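Local coordinates for histidine-containing phosphotransfer protein (Oryza sativa, PDB 1YVI) that relays phosphoryl groups from cytokinin sensor histidine kinases to response regulators in the multistep His-to-Asp phosphorelay of rice, at residues T11-S16 and F131-Q136; E60-L65 and M115-V120; V70-V75 and D111-A116. All coordinates share one frame; numbering follows the deposited sequence.

Contact 1: residues T11-S16 and F131-Q136; sequences TALLSS and FQTMLQ
Leu13 carries most of the apolar packing between 11-16 and 131-136, and it does so with one methyl. Its CD2 comes down on the backbone of the partner helix where Thr133 passes into Met134, lying 3.4 Å from Met134 N and 3.7 Å from Met134 CB. Thr133 adds its CG2, 3.9 Å from Leu13 CD2. With CG anti to the backbone N (chi1 179°), the branch end of Leu13 reaches the partner helix.

A looser, sulfur-lined contact lies beside it: Leu14 CD2 approaches Met134 SD at 4.1 Å, the two side chains meeting at a slant. The Met134 chain bends at chi3 (88°), and its end leads away from 11-16, while Met134 also touches Leu10 on the same helix 2-19. The pairing is antiparallel helix packing, with segment axes 10.3 Å apart at 157°, and it joins the N-terminal helix 2-19 to the C-terminal part of helix 110-142, a long helix whose earlier part belongs to the HPt four-helix bundle. Helix 25-34 shares this interface through Phe27, which touches both Leu14 and Met134.

The polar bonds stay within each helix. Ser16 OG donates to Leu13 O at 2.9 Å. Thr133 OG1, beside the backbone N, is hydrogen-bonded to Asn129 O one turn back, and the other branch, CG2, is the one that meets Leu13.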
loop_
_atom_site.group_PDB
_atom_site.type_symbol
_atom_site.label_atom_id
_atom_site.label_comp_id
_atom_site.label_asym_id
_atom_site.label_seq_id
_atom_site.Cartn_x
_atom_site.Cartn_y
_atom_site.Cartn_z
ATOM N N THR A 11 -10.784 -0.597 -16.403
ATOM C CA THR A 11 -11.638 -1.644 -15.853
ATOM C C THR A 11 -10.865 -2.960 -15.755
ATOM O O THR A 11 -10.931 -3.668 -14.735
ATOM C CB THR A 11 -12.886 -1.834 -16.762
ATOM O OG1 THR A 11 -13.649 -0.629 -16.698
ATOM C CG2 THR A 11 -13.754 -3.033 -16.323
ATOM N N ALA A 12 -10.136 -3.275 -16.830
ATOM C CA ALA A 12 -9.307 -4.455 -16.873
ATOM C C ALA A 12 -8.264 -4.440 -15.751
ATOM O O ALA A 12 -8.101 -5.423 -15.020
ATOM C CB ALA A 12 -8.630 -4.576 -18.236
ATOM N N LEU A 13 -7.542 -3.337 -15.624
ATOM C CA LEU A 13 -6.558 -3.213 -14.513
ATOM C C LEU A 13 -7.175 -3.396 -13.129
ATOM O O LEU A 13 -6.678 -4.210 -12.342
ATOM C CB LEU A 13 -5.839 -1.875 -14.559
ATOM C CG LEU A 13 -4.810 -1.600 -13.450
ATOM C CD1 LEU A 13 -3.627 -2.572 -13.573
ATOM C CD2 LEU A 13 -4.316 -0.196 -13.626
ATOM N N LEU A 14 -8.209 -2.612 -12.803
ATOM C CA LEU A 14 -8.891 -2.760 -11.501
ATOM C C LEU A 14 -9.380 -4.185 -11.260
ATOM O O LEU A 14 -9.213 -4.723 -10.148
ATOM C CB LEU A 14 -10.067 -1.784 -11.337
ATOM C CG LEU A 14 -9.718 -0.303 -11.477
ATOM C CD1 LEU A 14 -10.998 0.528 -11.692
ATOM C CD2 LEU A 14 -8.906 0.134 -10.283
ATOM N N SER A 15 -9.982 -4.814 -12.268
ATOM C CA SER A 15 -10.463 -6.177 -12.080
ATOM C C SER A 15 -9.305 -7.145 -11.726
ATOM O O SER A 15 -9.409 -7.984 -10.824
ATOM C CB SER A 15 -11.259 -6.638 -13.307
ATOM O OG SER A 15 -11.074 -8.016 -13.554
ATOM N N SER A 16 -8.193 -7.008 -12.410
ATOM C CA SER A 16 -7.056 -7.869 -12.118
ATOM C C SER A 16 -6.450 -7.573 -10.712
ATOM O O SER A 16 -5.916 -8.467 -10.066
ATOM C CB SER A 16 -6.018 -7.741 -13.230
ATOM O OG SER A 16 -5.229 -6.577 -13.006
ATOM N N PHE A 131 -1.015 0.611 -9.026
ATOM C CA PHE A 131 -1.451 1.992 -8.749
ATOM C C PHE A 131 -0.877 2.993 -9.699
ATOM O O PHE A 131 -1.575 3.869 -10.097
ATOM C CB PHE A 131 -1.136 2.476 -7.326
ATOM C CG PHE A 131 -2.049 1.906 -6.250
ATOM C CD1 PHE A 131 -3.320 1.405 -6.540
ATOM C CD2 PHE A 131 -1.640 1.969 -4.897
ATOM C CE1 PHE A 131 -4.162 0.939 -5.502
ATOM C CE2 PHE A 131 -2.491 1.559 -3.856
ATOM C CZ PHE A 131 -3.740 1.004 -4.150
ATOM N N GLN A 132 0.393 2.885 -10.049
ATOM C CA GLN A 132 1.000 3.861 -10.927
ATOM C C GLN A 132 0.409 3.783 -12.348
ATOM O O GLN A 132 0.114 4.786 -12.961
ATOM C CB GLN A 132 2.521 3.625 -10.993
ATOM C CG GLN A 132 3.257 4.032 -9.690
ATOM C CD GLN A 132 3.009 5.465 -9.308
ATOM O OE1 GLN A 132 3.325 6.333 -10.077
ATOM N NE2 GLN A 132 2.438 5.710 -8.112
ATOM N N THR A 133 0.229 2.573 -12.844
ATOM C CA THR A 133 -0.485 2.340 -14.125
ATOM C C THR A 133 -1.928 2.916 -14.051
ATOM O O THR A 133 -2.379 3.581 -14.988
ATOM C CB THR A 133 -0.493 0.829 -14.463
ATOM O OG1 THR A 133 0.875 0.327 -14.537
ATOM C CG2 THR A 133 -1.212 0.559 -15.794
ATOM N N MET A 134 -2.633 2.669 -12.951
ATOM C CA MET A 134 -4.001 3.221 -12.736
ATOM C C MET A 134 -3.980 4.734 -12.838
ATOM O O MET A 134 -4.827 5.333 -13.529
ATOM C CB MET A 134 -4.549 2.774 -11.371
ATOM C CG MET A 134 -5.970 3.187 -11.120
ATOM S SD MET A 134 -6.310 3.135 -9.342
ATOM C CE MET A 134 -5.807 4.755 -8.878
ATOM N N LEU A 135 -3.023 5.358 -12.160
ATOM C CA LEU A 135 -2.910 6.857 -12.127
ATOM C C LEU A 135 -2.733 7.469 -13.516
ATOM O O LEU A 135 -3.328 8.527 -13.848
ATOM C CB LEU A 135 -1.750 7.328 -11.231
ATOM C CG LEU A 135 -1.929 7.037 -9.736
ATOM C CD1 LEU A 135 -0.633 7.296 -8.947
ATOM C CD2 LEU A 135 -3.048 7.893 -9.152
ATOM N N GLN A 136 -1.864 6.836 -14.294
ATOM C CA GLN A 136 -1.604 7.228 -15.665
ATOM C C GLN A 136 -2.896 7.089 -16.474
ATOM O O GLN A 136 -3.298 8.039 -17.174
ATOM C CB GLN A 136 -0.473 6.357 -16.202
ATOM C CG GLN A 136 0.124 6.656 -17.577
ATOM C CD GLN A 136 1.465 5.863 -17.734
ATOM O OE1 GLN A 136 1.796 5.029 -16.871
ATOM N NE2 GLN A 136 2.228 6.126 -18.816
#

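Contact 2: residues E60-L65 and M115-V120; sequences EIATLL and MALAVV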
loop_
_atom_site.group_PDB
_atom_site.type_symbol
_atom_site.label_atom_id
_atom_site.label_comp_id
_atom_site.label_asym_id
_atom_site.label_seq_id
_atom_site.Cartn_x
_atom_site.Cartn_y
_atom_site.Cartn_z
ATOM N N GLU A 60 11.359 5.021 7.255
ATOM C CA GLU A 60 11.580 5.298 8.701
ATOM C C GLU A 60 11.845 4.027 9.509
ATOM O O GLU A 60 12.649 4.030 10.454
ATOM C CB GLU A 60 10.396 6.043 9.377
ATOM C CG GLU A 60 10.049 7.373 8.772
ATOM C CD GLU A 60 10.957 8.535 9.171
ATOM O OE1 GLU A 60 11.978 8.315 9.873
ATOM O OE2 GLU A 60 10.629 9.689 8.765
ATOM N N ILE A 61 11.079 2.983 9.233
ATOM C CA ILE A 61 11.349 1.692 9.858
ATOM C C ILE A 61 12.774 1.187 9.532
ATOM O O ILE A 61 13.506 0.789 10.451
ATOM C CB ILE A 61 10.337 0.640 9.415
ATOM C CG1 ILE A 61 8.920 1.010 9.976
ATOM C CG2 ILE A 61 10.679 -0.754 10.034
ATOM C CD1 ILE A 61 7.771 0.251 9.220
ATOM N N ALA A 62 13.155 1.205 8.245
ATOM C CA ALA A 62 14.539 0.828 7.845
ATOM C C ALA A 62 15.579 1.539 8.692
ATOM O O ALA A 62 16.512 0.898 9.219
ATOM C CB ALA A 62 14.779 1.045 6.330
ATOM N N THR A 63 15.428 2.838 8.862
ATOM C CA THR A 63 16.332 3.640 9.679
ATOM C C THR A 63 16.374 3.204 11.126
ATOM O O THR A 63 17.473 3.091 11.708
ATOM C CB THR A 63 15.998 5.155 9.595
ATOM O OG1 THR A 63 16.169 5.549 8.252
ATOM C CG2 THR A 63 16.888 6.007 10.495
ATOM N N LEU A 64 15.208 2.936 11.718
ATOM C CA LEU A 64 15.176 2.449 13.075
ATOM C C LEU A 64 15.935 1.133 13.208
ATOM O O LEU A 64 16.632 0.870 14.242
ATOM C CB LEU A 64 13.726 2.290 13.571
ATOM C CG LEU A 64 12.840 3.545 13.749
ATOM C CD1 LEU A 64 11.398 3.074 14.011
ATOM C CD2 LEU A 64 13.354 4.359 14.929
ATOM N N LEU A 65 15.832 0.298 12.172
ATOM C CA LEU A 65 16.451 -1.050 12.202
ATOM C C LEU A 65 17.953 -1.055 11.921
ATOM O O LEU A 65 18.623 -2.096 12.105
ATOM C CB LEU A 65 15.740 -1.969 11.202
ATOM C CG LEU A 65 14.280 -2.317 11.553
ATOM C CD1 LEU A 65 13.641 -3.159 10.409
ATOM C CD2 LEU A 65 14.230 -3.066 12.903
ATOM N N MET A 115 13.711 -8.889 7.805
ATOM C CA MET A 115 13.161 -9.862 6.833
ATOM C C MET A 115 11.694 -9.581 6.611
ATOM O O MET A 115 11.216 -9.646 5.467
ATOM C CB MET A 115 13.306 -11.319 7.311
ATOM C CG MET A 115 14.732 -11.920 7.192
ATOM S SD MET A 115 14.572 -13.731 7.413
ATOM C CE MET A 115 13.914 -14.282 5.812
ATOM N N ALA A 116 10.996 -9.160 7.663
ATOM C CA ALA A 116 9.581 -8.757 7.509
ATOM C C ALA A 116 9.419 -7.476 6.640
ATOM O O ALA A 116 8.500 -7.377 5.820
ATOM C CB ALA A 116 8.903 -8.589 8.908
ATOM N N LEU A 117 10.337 -6.519 6.837
ATOM C CA LEU A 117 10.301 -5.273 6.081
ATOM C C LEU A 117 10.573 -5.531 4.610
ATOM O O LEU A 117 9.945 -4.889 3.741
ATOM C CB LEU A 117 11.291 -4.243 6.621
ATOM C CG LEU A 117 11.091 -2.801 6.067
ATOM C CD1 LEU A 117 9.681 -2.248 6.500
ATOM C CD2 LEU A 117 12.270 -1.985 6.655
ATOM N N ALA A 118 11.454 -6.498 4.313
ATOM C CA ALA A 118 11.649 -6.864 2.906
ATOM C C ALA A 118 10.344 -7.385 2.272
ATOM O O ALA A 118 10.037 -7.059 1.119
ATOM C CB ALA A 118 12.790 -7.906 2.768
ATOM N N VAL A 119 9.569 -8.201 3.009
ATOM C CA VAL A 119 8.267 -8.667 2.501
ATOM C C VAL A 119 7.299 -7.453 2.354
ATOM O O VAL A 119 6.474 -7.387 1.397
ATOM C CB VAL A 119 7.647 -9.832 3.414
ATOM C CG1 VAL A 119 6.281 -10.299 2.876
ATOM C CG2 VAL A 119 8.686 -11.079 3.581
ATOM N N VAL A 120 7.349 -6.537 3.318
ATOM C CA VAL A 120 6.525 -5.313 3.196
ATOM C C VAL A 120 6.855 -4.614 1.866
ATOM O O VAL A 120 5.964 -4.199 1.088
ATOM C CB VAL A 120 6.680 -4.364 4.383
ATOM C CG1 VAL A 120 5.952 -2.953 4.093
ATOM C CG2 VAL A 120 6.110 -4.989 5.687
#
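Two antiparallel helices of the HPt bundle, 42-65 and 110-142, meet here through one leucine: Leu117 packs against Ile61, Ala62 and Leu65. The segment axes are 10.9 Å apart at an angle of 164°, and the backbones come nearest at Ala62 and Leu117, with 7.6 Å between their CA atoms.

Both methyls of Leu117 are used, each for a different part of the partner surface. CD2 lies over the start of residue 62, at 3.7 Å from Ala62 N and 3.9 Å from Ala62 CB, resting on backbone as well as side chain. The same methyl is flanked by Ile61 CG2 at 3.9 Å and, one turn further on, by Leu65 CD1 at 4.2 Å. The other methyl, CD1, keeps to the isoleucine, sitting 4.0 Å from Ile61 CG2 and grazing Ile61 CB and CD1. With CG anti to the backbone N (chi1 -167°), both methyls of Leu117 reach helix 42-65.

The seam belongs to the four-helix bundle of the HPt domain, and the contact is buried. Ile61 also meets Tyr78 of helix 72-89, linking the seam to a third helix, while Ala62 touches Arg121 one turn beyond Leu117. The isoleucine presents its CG2 branch to the leucine: that methyl is anti to the backbone N, whereas CG1 stands beside the N (chi1 -67°). Leu65 meets Leu117 at a slant and also touches Leu114, and its carbonyl oxygen accepts a hydrogen bond from Arg110 NH1.

Contact 3: residues V70-V75 and D111-A116; sequences VNFDKV and DGCLMA
A cysteine sulfur beside the rim of an aromatic ring marks this contact: Cys113 SG lies close to the plane of the Phe72 ring, 5.2 Å from its centroid and 83° off the ring normal. This edge-on sulfur-aromatic contact joins the first turn of helix 72-89 to the early part of helix 110-142, two helices of the HPt four-helix bundle. The nearest ring atom to Cys113 SG is Phe72 CE1, at 3.9 Å, with CD1 slightly farther. Val75, one turn on, adds its CG1 at 4.3 Å from Cys113 SG, so the sulfur meets a ring edge and a methyl in directions roughly at right angles. Phe104 of helix 92-106 also touches Cys113, which is buried where the helices converge.

The ring is backed from its own segment: Val70 CG1 sits 3.5 Å above the plane, over the centre of one face. Asn71 is the N-cap of helix 72-89. With the amide swung anti to the backbone N (chi1 180°), Asn71 OD1 accepts from Lys74 N at 3.2 Å, the donor standing well above the carbonyl plane.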
loop_
_atom_site.group_PDB
_atom_site.type_symbol
_atom_site.label_atom_id
_atom_site.label_comp_id
_atom_site.label_asym_id
_atom_site.label_seq_id
_atom_site.Cartn_x
_atom_site.Cartn_y
_atom_site.Cartn_z
ATOM N N VAL A 70 17.989 -1.023 18.879
ATOM C CA VAL A 70 16.754 -0.858 18.112
ATOM C C VAL A 70 15.650 -0.531 19.096
ATOM O O VAL A 70 15.512 -1.204 20.140
ATOM C CB VAL A 70 16.386 -2.110 17.310
ATOM C CG1 VAL A 70 15.015 -1.926 16.680
ATOM C CG2 VAL A 70 17.421 -2.336 16.202
ATOM N N ASN A 71 14.871 0.508 18.778
ATOM C CA ASN A 71 13.697 0.830 19.596
ATOM C C ASN A 71 12.543 0.022 18.996
ATOM O O ASN A 71 11.882 0.513 18.081
ATOM C CB ASN A 71 13.400 2.314 19.488
ATOM C CG ASN A 71 12.200 2.727 20.299
ATOM O OD1 ASN A 71 11.425 1.902 20.793
ATOM N ND2 ASN A 71 12.070 4.027 20.484
ATOM N N PHE A 72 12.307 -1.189 19.525
ATOM C CA PHE A 72 11.283 -2.070 18.985
ATOM C C PHE A 72 9.859 -1.557 19.214
ATOM O O PHE A 72 8.964 -1.876 18.457
ATOM C CB PHE A 72 11.466 -3.509 19.543
ATOM C CG PHE A 72 12.689 -4.210 18.985
ATOM C CD1 PHE A 72 12.681 -4.662 17.670
ATOM C CD2 PHE A 72 13.851 -4.362 19.758
ATOM C CE1 PHE A 72 13.812 -5.277 17.099
ATOM C CE2 PHE A 72 14.999 -4.985 19.217
ATOM C CZ PHE A 72 14.966 -5.444 17.855
ATOM N N ASP A 73 9.638 -0.776 20.264
ATOM C CA ASP A 73 8.308 -0.194 20.479
ATOM C C ASP A 73 7.941 0.773 19.363
ATOM O O ASP A 73 6.804 0.771 18.934
ATOM C CB ASP A 73 8.264 0.581 21.787
ATOM C CG ASP A 73 8.369 -0.313 22.994
ATOM O OD1 ASP A 73 7.902 -1.471 22.965
ATOM O OD2 ASP A 73 8.834 0.207 23.997
ATOM N N LYS A 74 8.929 1.535 18.875
ATOM C CA LYS A 74 8.732 2.495 17.798
ATOM C C LYS A 74 8.619 1.816 16.428
ATOM O O LYS A 74 7.768 2.177 15.595
ATOM C CB LYS A 74 9.831 3.563 17.823
ATOM C CG LYS A 74 9.481 4.799 16.963
ATOM C CD LYS A 74 10.571 5.890 17.111
ATOM C CE LYS A 74 10.279 7.111 16.185
ATOM N NZ LYS A 74 11.099 8.321 16.592
ATOM N N VAL A 75 9.418 0.784 16.195
ATOM C CA VAL A 75 9.142 -0.079 15.044
ATOM C C VAL A 75 7.716 -0.583 14.990
ATOM O O VAL A 75 7.034 -0.526 13.952
ATOM C CB VAL A 75 10.185 -1.270 14.993
ATOM C CG1 VAL A 75 9.905 -2.189 13.741
ATOM C CG2 VAL A 75 11.636 -0.673 14.943
ATOM N N ASP A 111 16.813 -8.862 12.986
ATOM C CA ASP A 111 16.850 -9.623 11.737
ATOM C C ASP A 111 15.501 -10.085 11.292
ATOM O O ASP A 111 15.225 -10.054 10.113
ATOM C CB ASP A 111 17.839 -10.795 11.815
ATOM C CG ASP A 111 19.315 -10.347 11.780
ATOM O OD1 ASP A 111 19.688 -9.128 11.791
ATOM O OD2 ASP A 111 20.155 -11.243 11.766
ATOM N N GLY A 112 14.609 -10.437 12.214
ATOM C CA GLY A 112 13.244 -10.789 11.846
ATOM C C GLY A 112 12.476 -9.561 11.279
ATOM O O GLY A 112 11.747 -9.676 10.314
ATOM N N CYS A 113 12.619 -8.410 11.931
ATOM C CA CYS A 113 12.035 -7.125 11.479
ATOM C C CYS A 113 12.571 -6.798 10.079
ATOM O O CYS A 113 11.783 -6.424 9.208
ATOM C CB CYS A 113 12.388 -6.002 12.468
ATOM S SG CYS A 113 11.480 -6.147 14.045
ATOM N N LEU A 114 13.880 -6.984 9.858
ATOM C CA LEU A 114 14.485 -6.723 8.550
ATOM C C LEU A 114 13.923 -7.622 7.480
ATOM O O LEU A 114 13.632 -7.164 6.373
ATOM C CB LEU A 114 16.033 -6.740 8.604
ATOM C CG LEU A 114 16.741 -5.511 9.157
ATOM C CD1 LEU A 114 18.234 -5.857 9.463
ATOM C CD2 LEU A 114 16.685 -4.319 8.239
ATOM N N MET A 115 13.711 -8.889 7.805
ATOM C CA MET A 115 13.161 -9.862 6.833
ATOM C C MET A 115 11.694 -9.581 6.611
ATOM O O MET A 115 11.216 -9.646 5.467
ATOM C CB MET A 115 13.306 -11.319 7.311
ATOM C CG MET A 115 14.732 -11.920 7.192
ATOM S SD MET A 115 14.572 -13.731 7.413
ATOM C CE MET A 115 13.914 -14.282 5.812
ATOM N N ALA A 116 10.996 -9.160 7.663
ATOM C CA ALA A 116 9.581 -8.757 7.509
ATOM C C ALA A 116 9.419 -7.476 6.640
ATOM O O ALA A 116 8.500 -7.377 5.820
ATOM C CB ALA A 116 8.903 -8.589 8.908
#

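How the contacts relate
Helix 110-142 takes part in all three contacts. Contacts 2 and 3 are neighbours on it, their centres 7 Å apart; they share Met115 and Ala116. They touch directly where Leu65 CD2 packs on Cys113 CB at 3.5 Å and Leu64 CD1 on Val75 N at 3.7 Å, so helices 42-65, 72-89 and 110-142 pack together here. Contact 1 lies across the centre of the chain, its centre 27 Å from that of contact 2 and 33 Å from that of contact 3. His80, the predicted phosphorylation site and unmodified here, belongs to helix 72-89, whose first turn contributes to contact 3.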